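Adenine Deaminase (Enterococcus faecalis, PDB 2ICS) is a binuclear zinc amidohydrolase-superfamily enzyme, crystallised with adenine, that deacetylates acetyl-(R)-mandelate in vitro with very low efficiency. Local coordinates at residues G55-H60 with K309-N314; I269-Y274 with Y284-T289; T288-L293 with E355-I360. All coordinates share one frame; numbering follows the deposited sequence.

Interaction 1 (G55-H60 with K309-N314). With ZN (zinc ion), chain B.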
# COMPACT_ATOMS: atom_id res chain seq x y z
N GLY A 55 0.56 -9.81 8.73
CA GLY A 55 1.62 -9.47 7.80
C GLY A 55 1.38 -8.10 7.20
O GLY A 55 0.28 -7.82 6.73
N TRP A 56 2.39 -7.24 7.23
CA TRP A 56 2.24 -5.89 6.69
C TRP A 56 1.96 -5.95 5.19
O TRP A 56 2.47 -6.81 4.49
CB TRP A 56 3.50 -5.06 6.95
CG TRP A 56 3.83 -4.88 8.41
CD1 TRP A 56 3.02 -5.13 9.48
CD2 TRP A 56 5.06 -4.36 8.95
NE1 TRP A 56 3.67 -4.80 10.66
CE2 TRP A 56 4.92 -4.33 10.36
CE3 TRP A 56 6.26 -3.92 8.38
CZ2 TRP A 56 5.94 -3.88 11.20
CZ3 TRP A 56 7.29 -3.47 9.22
CH2 TRP A 56 7.11 -3.46 10.62
N ILE A 57 1.14 -5.01 4.72
CA ILE A 57 0.75 -4.94 3.32
C ILE A 57 0.99 -3.55 2.74
O ILE A 57 0.50 -2.55 3.28
CB ILE A 57 -0.77 -5.27 3.15
CG1 ILE A 57 -1.09 -6.65 3.72
CG2 ILE A 57 -1.16 -5.21 1.68
CD1 ILE A 57 -2.60 -6.95 3.81
N ASP A 58 1.73 -3.48 1.64
CA ASP A 58 2.04 -2.22 0.97
C ASP A 58 1.18 -2.18 -0.29
O ASP A 58 1.53 -2.79 -1.29
CB ASP A 58 3.51 -2.18 0.58
CG ASP A 58 3.99 -0.78 0.24
OD1 ASP A 58 3.15 0.08 -0.11
OD2 ASP A 58 5.22 -0.54 0.32
N ASP A 59 0.06 -1.45 -0.26
CA ASP A 59 -0.82 -1.42 -1.43
C ASP A 59 -0.48 -0.46 -2.57
O ASP A 59 -1.31 -0.19 -3.43
CB ASP A 59 -2.29 -1.23 -1.00
CG ASP A 59 -2.58 0.16 -0.48
OD1 ASP A 59 -1.76 1.08 -0.69
OD2 ASP A 59 -3.66 0.34 0.14
N HIS A 60 0.73 0.08 -2.57
CA HIS A 60 1.14 0.92 -3.69
C HIS A 60 2.62 0.66 -3.90
O HIS A 60 3.48 1.24 -3.24
CB HIS A 60 0.87 2.41 -3.45
CG HIS A 60 1.12 3.25 -4.66
ND1 HIS A 60 0.46 4.43 -4.93
CD2 HIS A 60 2.00 3.07 -5.68
CE1 HIS A 60 0.95 4.92 -6.09
NE2 HIS A 60 1.88 4.14 -6.58
N LYS A 309 -4.95 -4.20 8.15
CA LYS A 309 -6.40 -4.28 7.97
C LYS A 309 -6.95 -3.33 6.91
O LYS A 309 -7.78 -3.72 6.09
CB LYS A 309 -7.11 -4.02 9.31
CG LYS A 309 -8.62 -4.22 9.25
CD LYS A 309 -9.27 -3.87 10.58
CE LYS A 309 -10.76 -4.16 10.55
NZ LYS A 309 -11.42 -3.80 11.83
N ALA A 310 -6.49 -2.08 6.91
CA ALA A 310 -6.97 -1.11 5.94
C ALA A 310 -6.66 -1.52 4.49
O ALA A 310 -7.57 -1.69 3.68
CB ALA A 310 -6.39 0.27 6.24
N PRO A 311 -5.37 -1.69 4.15
CA PRO A 311 -5.07 -2.09 2.77
C PRO A 311 -5.80 -3.39 2.39
O PRO A 311 -6.27 -3.53 1.26
CB PRO A 311 -3.55 -2.24 2.76
CG PRO A 311 -3.20 -2.49 4.21
CD PRO A 311 -4.14 -1.57 4.94
N ALA A 312 -5.88 -4.32 3.33
CA ALA A 312 -6.57 -5.59 3.09
C ALA A 312 -8.02 -5.31 2.69
O ALA A 312 -8.56 -5.95 1.78
CB ALA A 312 -6.52 -6.47 4.35
N GLU A 313 -8.64 -4.35 3.37
CA GLU A 313 -10.02 -3.97 3.06
C GLU A 313 -10.14 -3.14 1.78
O GLU A 313 -11.08 -3.31 1.02
CB GLU A 313 -10.62 -3.18 4.22
CG GLU A 313 -11.15 -4.03 5.35
CD GLU A 313 -11.64 -3.19 6.52
OE1 GLU A 313 -12.08 -2.05 6.29
OE2 GLU A 313 -11.59 -3.68 7.67
N ASN A 314 -9.18 -2.25 1.54
CA ASN A 314 -9.23 -1.41 0.34
C ASN A 314 -9.33 -2.25 -0.92
O ASN A 314 -10.04 -1.89 -1.86
CB ASN A 314 -7.98 -0.54 0.22
CG ASN A 314 -7.87 0.50 1.32
OD1 ASN A 314 -8.84 0.79 2.02
ND2 ASN A 314 -6.67 1.09 1.45
ZN ZN B . 3.30 4.63 -8.23
O HOH W 1 3.32 6.61 -7.87
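Ile57 and Asp59 pack against Pro311 in a buried, mostly apolar contact between the end of strand 51-61 and the short helix 309-314, near the centre of the molecule. Residues 57 and 59 turn their CB atoms toward the helix, and Asp58, between them, points the other way. The pyrrolidine ring of Pro311 touches both: its CG meets Ile57 CB at 3.8 Å, while its CB faces Ile57 CG2 and OD2 of the Asp59 carboxylate. The closest approach of the two backbones is here too, with the CA atoms of Asp59 and Pro311 6.0 Å apart. Farther along, the extended tip of Ile57 (chi2 170°) brings CD1 to 4.0 Å from Ala312 CB. At the other end the contact turns polar. Asp59 OD2 accepts a weak but fairly straight bond from Asn314 ND2, 3.4 Å long with an angle of 160° at the hydrogen; the carboxylate and amide planes are 33° apart. Asn314 ND2 also makes a weak bond to Ser268 OG, so the amide is shared between two modest partners. Strand 83-89 lies next to the packed residues as well, with Thr85 touching Ile57 and Ile87 touching Asp59. Immediately after them the chain turns a corner, and His60 NE2 binds a zinc ion at 2.2 Å. His60 and His62, both ligands of this ion, form the HxH motif at the end of the first barrel strand, the signature of the amidohydrolase TIM barrel, and here a helix backs the strand that carries it.

Interaction 2 (I269-Y274 with Y284-T289). With ZN (zinc ion), chain B.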
# COMPACT_ATOMS: atom_id res chain seq x y z
N ILE A 269 -1.34 3.46 4.68
CA ILE A 269 0.02 3.92 4.47
C ILE A 269 0.72 3.03 3.45
O ILE A 269 0.75 1.81 3.60
CB ILE A 269 0.79 3.90 5.82
CG1 ILE A 269 0.16 4.91 6.77
CG2 ILE A 269 2.27 4.22 5.61
CD1 ILE A 269 0.71 4.84 8.17
N SER A 270 1.25 3.65 2.40
CA SER A 270 1.95 2.93 1.34
C SER A 270 3.19 3.72 0.92
O SER A 270 3.31 4.91 1.22
CB SER A 270 1.04 2.69 0.14
OG SER A 270 0.52 3.91 -0.35
N THR A 271 4.07 3.07 0.18
CA THR A 271 5.34 3.67 -0.23
C THR A 271 5.52 4.23 -1.63
O THR A 271 6.31 5.16 -1.81
CB THR A 271 6.47 2.65 -0.06
OG1 THR A 271 6.20 1.53 -0.91
CG2 THR A 271 6.55 2.17 1.39
N ASP A 272 4.81 3.67 -2.61
CA ASP A 272 5.00 4.04 -4.01
C ASP A 272 6.50 3.89 -4.26
O ASP A 272 7.15 4.74 -4.86
CB ASP A 272 4.58 5.47 -4.32
CG ASP A 272 4.83 5.83 -5.78
OD1 ASP A 272 4.82 4.92 -6.63
OD2 ASP A 272 5.05 7.02 -6.09
N ILE A 273 7.03 2.79 -3.76
CA ILE A 273 8.44 2.47 -3.85
C ILE A 273 8.84 1.77 -5.14
O ILE A 273 8.05 1.04 -5.75
CB ILE A 273 8.82 1.55 -2.66
CG1 ILE A 273 10.33 1.39 -2.56
CG2 ILE A 273 8.17 0.17 -2.85
CD1 ILE A 273 10.76 0.63 -1.31
N TYR A 274 10.07 2.02 -5.57
CA TYR A 274 10.65 1.37 -6.74
C TYR A 274 12.14 1.48 -6.47
O TYR A 274 12.56 2.27 -5.63
CB TYR A 274 10.18 2.01 -8.06
CG TYR A 274 10.81 3.31 -8.46
CD1 TYR A 274 11.74 3.36 -9.50
CD2 TYR A 274 10.42 4.51 -7.86
CE1 TYR A 274 12.26 4.57 -9.94
CE2 TYR A 274 10.94 5.72 -8.29
CZ TYR A 274 11.86 5.75 -9.33
OH TYR A 274 12.36 6.96 -9.76
N TYR A 284 12.67 4.65 1.79
CA TYR A 284 13.56 3.50 1.78
C TYR A 284 12.83 2.17 1.92
O TYR A 284 13.26 1.16 1.36
CB TYR A 284 14.59 3.64 2.90
CG TYR A 284 15.49 4.85 2.73
CD1 TYR A 284 15.09 6.12 3.15
CD2 TYR A 284 16.75 4.71 2.15
CE1 TYR A 284 15.93 7.23 2.99
CE2 TYR A 284 17.59 5.81 1.99
CZ TYR A 284 17.18 7.06 2.41
OH TYR A 284 18.03 8.14 2.24
N ASP A 285 11.73 2.19 2.66
CA ASP A 285 10.92 1.00 2.89
C ASP A 285 9.62 1.38 3.61
O ASP A 285 9.40 2.55 3.92
CB ASP A 285 11.72 -0.03 3.69
CG ASP A 285 12.37 0.56 4.93
OD1 ASP A 285 13.39 0.01 5.39
OD2 ASP A 285 11.86 1.56 5.46
N LEU A 286 8.75 0.41 3.86
CA LEU A 286 7.48 0.71 4.52
C LEU A 286 7.71 1.18 5.96
O LEU A 286 7.12 2.16 6.39
CB LEU A 286 6.58 -0.52 4.50
CG LEU A 286 5.14 -0.32 5.00
CD1 LEU A 286 4.38 0.62 4.07
CD2 LEU A 286 4.46 -1.68 5.07
N ALA A 287 8.58 0.48 6.68
CA ALA A 287 8.91 0.82 8.06
C ALA A 287 9.25 2.31 8.20
O ALA A 287 8.78 2.99 9.12
CB ALA A 287 10.10 -0.03 8.54
N THR A 288 10.07 2.81 7.27
CA THR A 288 10.49 4.21 7.26
C THR A 288 9.30 5.14 7.00
O THR A 288 9.24 6.25 7.53
CB THR A 288 11.57 4.44 6.18
OG1 THR A 288 12.71 3.64 6.48
CG2 THR A 288 11.99 5.90 6.14
N THR A 289 8.36 4.69 6.18
CA THR A 289 7.19 5.49 5.87
C THR A 289 6.30 5.50 7.12
O THR A 289 5.70 6.52 7.45
CB THR A 289 6.42 4.89 4.68
OG1 THR A 289 7.32 4.69 3.59
CG2 THR A 289 5.31 5.83 4.24
ZN ZN B . 3.30 4.63 -8.23
O HOH W 1 3.32 6.61 -7.87
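Thr271 and Leu286 bring their CA atoms to 6.0 Å, where an irregular segment, 269-274, passes the first turn of helix 286-296. The segment carries Asp272, the aspartate that completes the zinc site of the amidohydrolase TIM barrel, so this packing lies directly behind a metal ligand. The methyl of Thr271 makes most of the close contacts. Its CG2, anti to the carbonyl carbon, meets Leu286 CA at 3.6 Å and Thr289 OG1 at 3.4 Å; the hydroxyl, OG1, sits between the backbone N and the carbonyl carbon (chi1 62°) and is hydrogen-bonded to Asp58. One threonine thus offers its methyl to the helix and its oxygen to strand 51-61. The side chains of Thr271 and Thr289 cross at about a right angle. Thr289 has its CG2 anti to the backbone N, which carries that methyl to 3.7 Å from Ile269 CG2 and close to the carbonyl oxygen of Ser270. Leu286 adds CD1, which rests between Thr271 CG2 and the carbonyl oxygen of Ile269. At the other end, Ile273 stretches CD1 to 3.7 Å from Tyr284 O, touching the chain just before the helix begins. Asp285 is the N-cap there. Its OD2 accepts from Thr288 N at 2.8 Å, the donor nitrogen lying almost in line with the carboxylate C-O bond, and this capping bond closes the first turn of the helix. Asp272 takes no part in the packing; its OD1 binds the zinc ion at 2.2 Å.

Interaction 3 (T288-L293 with E355-I360)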
# COMPACT_ATOMS: atom_id res chain seq x y z
N THR A 288 10.07 2.81 7.27
CA THR A 288 10.49 4.21 7.26
C THR A 288 9.30 5.14 7.00
O THR A 288 9.24 6.25 7.53
CB THR A 288 11.57 4.44 6.18
OG1 THR A 288 12.71 3.64 6.48
CG2 THR A 288 11.99 5.90 6.14
N THR A 289 8.36 4.69 6.18
CA THR A 289 7.19 5.49 5.87
C THR A 289 6.30 5.50 7.12
O THR A 289 5.70 6.52 7.45
CB THR A 289 6.42 4.89 4.68
OG1 THR A 289 7.32 4.69 3.59
CG2 THR A 289 5.31 5.83 4.24
N MSE A 290 6.24 4.37 7.81
CA MSE A 290 5.45 4.25 9.03
C MSE A 290 6.02 5.17 10.12
O MSE A 290 5.26 5.79 10.87
CB MSE A 290 5.45 2.80 9.50
CG MSE A 290 4.76 1.84 8.53
SE MSE A 290 5.16 -0.03 8.87
CE MSE A 290 4.23 -0.23 10.55
N GLU A 291 7.34 5.26 10.19
CA GLU A 291 8.00 6.11 11.18
C GLU A 291 7.73 7.58 10.87
O GLU A 291 7.77 8.43 11.76
CB GLU A 291 9.51 5.85 11.20
CG GLU A 291 9.87 4.41 11.49
CD GLU A 291 11.33 4.12 11.23
OE1 GLU A 291 11.93 4.80 10.37
OE2 GLU A 291 11.88 3.20 11.88
N LYS A 292 7.44 7.89 9.61
CA LYS A 292 7.15 9.27 9.23
C LYS A 292 5.78 9.69 9.75
O LYS A 292 5.60 10.81 10.22
CB LYS A 292 7.24 9.45 7.71
CG LYS A 292 8.67 9.36 7.18
CD LYS A 292 8.74 9.53 5.67
CE LYS A 292 10.19 9.39 5.19
NZ LYS A 292 10.31 9.32 3.71
N LEU A 293 4.80 8.80 9.66
CA LEU A 293 3.48 9.15 10.18
C LEU A 293 3.48 9.10 11.70
O LEU A 293 2.62 9.68 12.35
CB LEU A 293 2.43 8.21 9.60
CG LEU A 293 2.22 8.72 8.17
CD1 LEU A 293 2.27 7.59 7.18
CD2 LEU A 293 0.92 9.50 8.10
N GLU A 355 11.31 7.27 17.42
CA GLU A 355 11.05 5.83 17.49
C GLU A 355 11.19 5.13 16.14
O GLU A 355 10.76 5.65 15.10
CB GLU A 355 9.65 5.60 18.06
CG GLU A 355 9.34 6.48 19.28
CD GLU A 355 7.99 6.18 19.91
OE1 GLU A 355 6.96 6.23 19.21
OE2 GLU A 355 7.96 5.90 21.13
N GLN A 356 11.81 3.96 16.16
CA GLN A 356 12.03 3.17 14.95
C GLN A 356 11.38 1.80 15.03
O GLN A 356 11.48 1.12 16.06
CB GLN A 356 13.54 3.00 14.71
CG GLN A 356 14.28 4.27 14.33
CD GLN A 356 15.79 4.05 14.24
OE1 GLN A 356 16.24 3.10 13.61
NE2 GLN A 356 16.56 4.94 14.85
N ILE A 357 10.72 1.38 13.96
CA ILE A 357 10.08 0.07 13.93
C ILE A 357 10.93 -0.81 13.01
O ILE A 357 11.32 -0.38 11.92
CB ILE A 357 8.61 0.17 13.43
CG1 ILE A 357 7.96 -1.22 13.48
CG2 ILE A 357 8.55 0.77 12.03
CD1 ILE A 357 6.44 -1.19 13.35
N ARG A 358 11.22 -2.03 13.46
CA ARG A 358 12.06 -2.95 12.69
C ARG A 358 11.60 -4.40 12.67
O ARG A 358 11.49 -5.03 13.72
CB ARG A 358 13.49 -2.92 13.23
CG ARG A 358 14.10 -1.55 13.34
CD ARG A 358 15.38 -1.59 14.15
NE ARG A 358 15.95 -0.26 14.35
CZ ARG A 358 17.05 -0.02 15.06
NH1 ARG A 358 17.70 -1.03 15.64
NH2 ARG A 358 17.50 1.22 15.18
N PRO A 359 11.34 -4.95 11.48
CA PRO A 359 10.90 -6.35 11.41
C PRO A 359 12.10 -7.26 11.65
O PRO A 359 13.19 -7.00 11.14
CB PRO A 359 10.38 -6.47 9.98
CG PRO A 359 11.29 -5.54 9.23
CD PRO A 359 11.36 -4.33 10.15
N ILE A 360 11.92 -8.32 12.44
CA ILE A 360 13.02 -9.23 12.70
C ILE A 360 12.71 -10.61 12.13
O ILE A 360 13.61 -11.40 11.87
CB ILE A 360 13.33 -9.35 14.21
CG1 ILE A 360 12.11 -9.90 14.95
CG2 ILE A 360 13.75 -7.99 14.76
CD1 ILE A 360 12.36 -10.13 16.43
O HOH W 2 8.75 7.54 14.28
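Glu291 sets CG anti to its carbonyl carbon (chi1 -58°) and runs extended beyond it, which carries its carboxylate across to the backbone of strand 355-360. There OE2 uses its anti lone pair to accept from Ile357 N, 3.0 Å away, with a bent angle of 141° at the hydrogen. The same oxygen lies close over Gln356 CA and CB, while the aliphatic CG of Glu291 packs on Ile357 CG2 at 3.9 Å. The other oxygen, OE1, forms a salt bridge with Lys341, so the carboxylate ties the helix to two neighbouring strands. Segments 288-293, on a helix of the TIM barrel, and 355-360 run roughly antiparallel, at 152°, with axes 7.9 Å apart, and strand 350-364 belongs to the sheet that also contains barrel strand 51-61. Met290, present as selenomethionine, bends at chi3, and its CE meets Ile357 CD1 at 3.7 Å; Trp56 touches both residues. Alongside, water 2 donates to Glu291 O at 2.8 Å and to Glu355 O, bridging the two backbones. Within the strand, Gln356 OE1 receives Arg358 NH2 from above its carbonyl plane.

All three contacts are largely buried, but they lie at different depths: interactions 1 and 2 are near the centre of the molecule, and interaction 3 is farther out, away from the annotated sites. Interactions 1 and 2 each supply a ligand to the same zinc ion and are joined by a probable backbone hydrogen bond, Asp272 N to His60 O. Interactions 2 and 3 use successive turns of helix 286-296 and share Thr288 and Thr289. Trp56 links interaction 1 to interaction 3 by packing. Their chemistry differs: interaction 1 joins apolar packing to one weak side-chain bond, interaction 2 is packing between loop and helix, and interaction 3 adds a carboxylate-to-backbone bond and a bridging water.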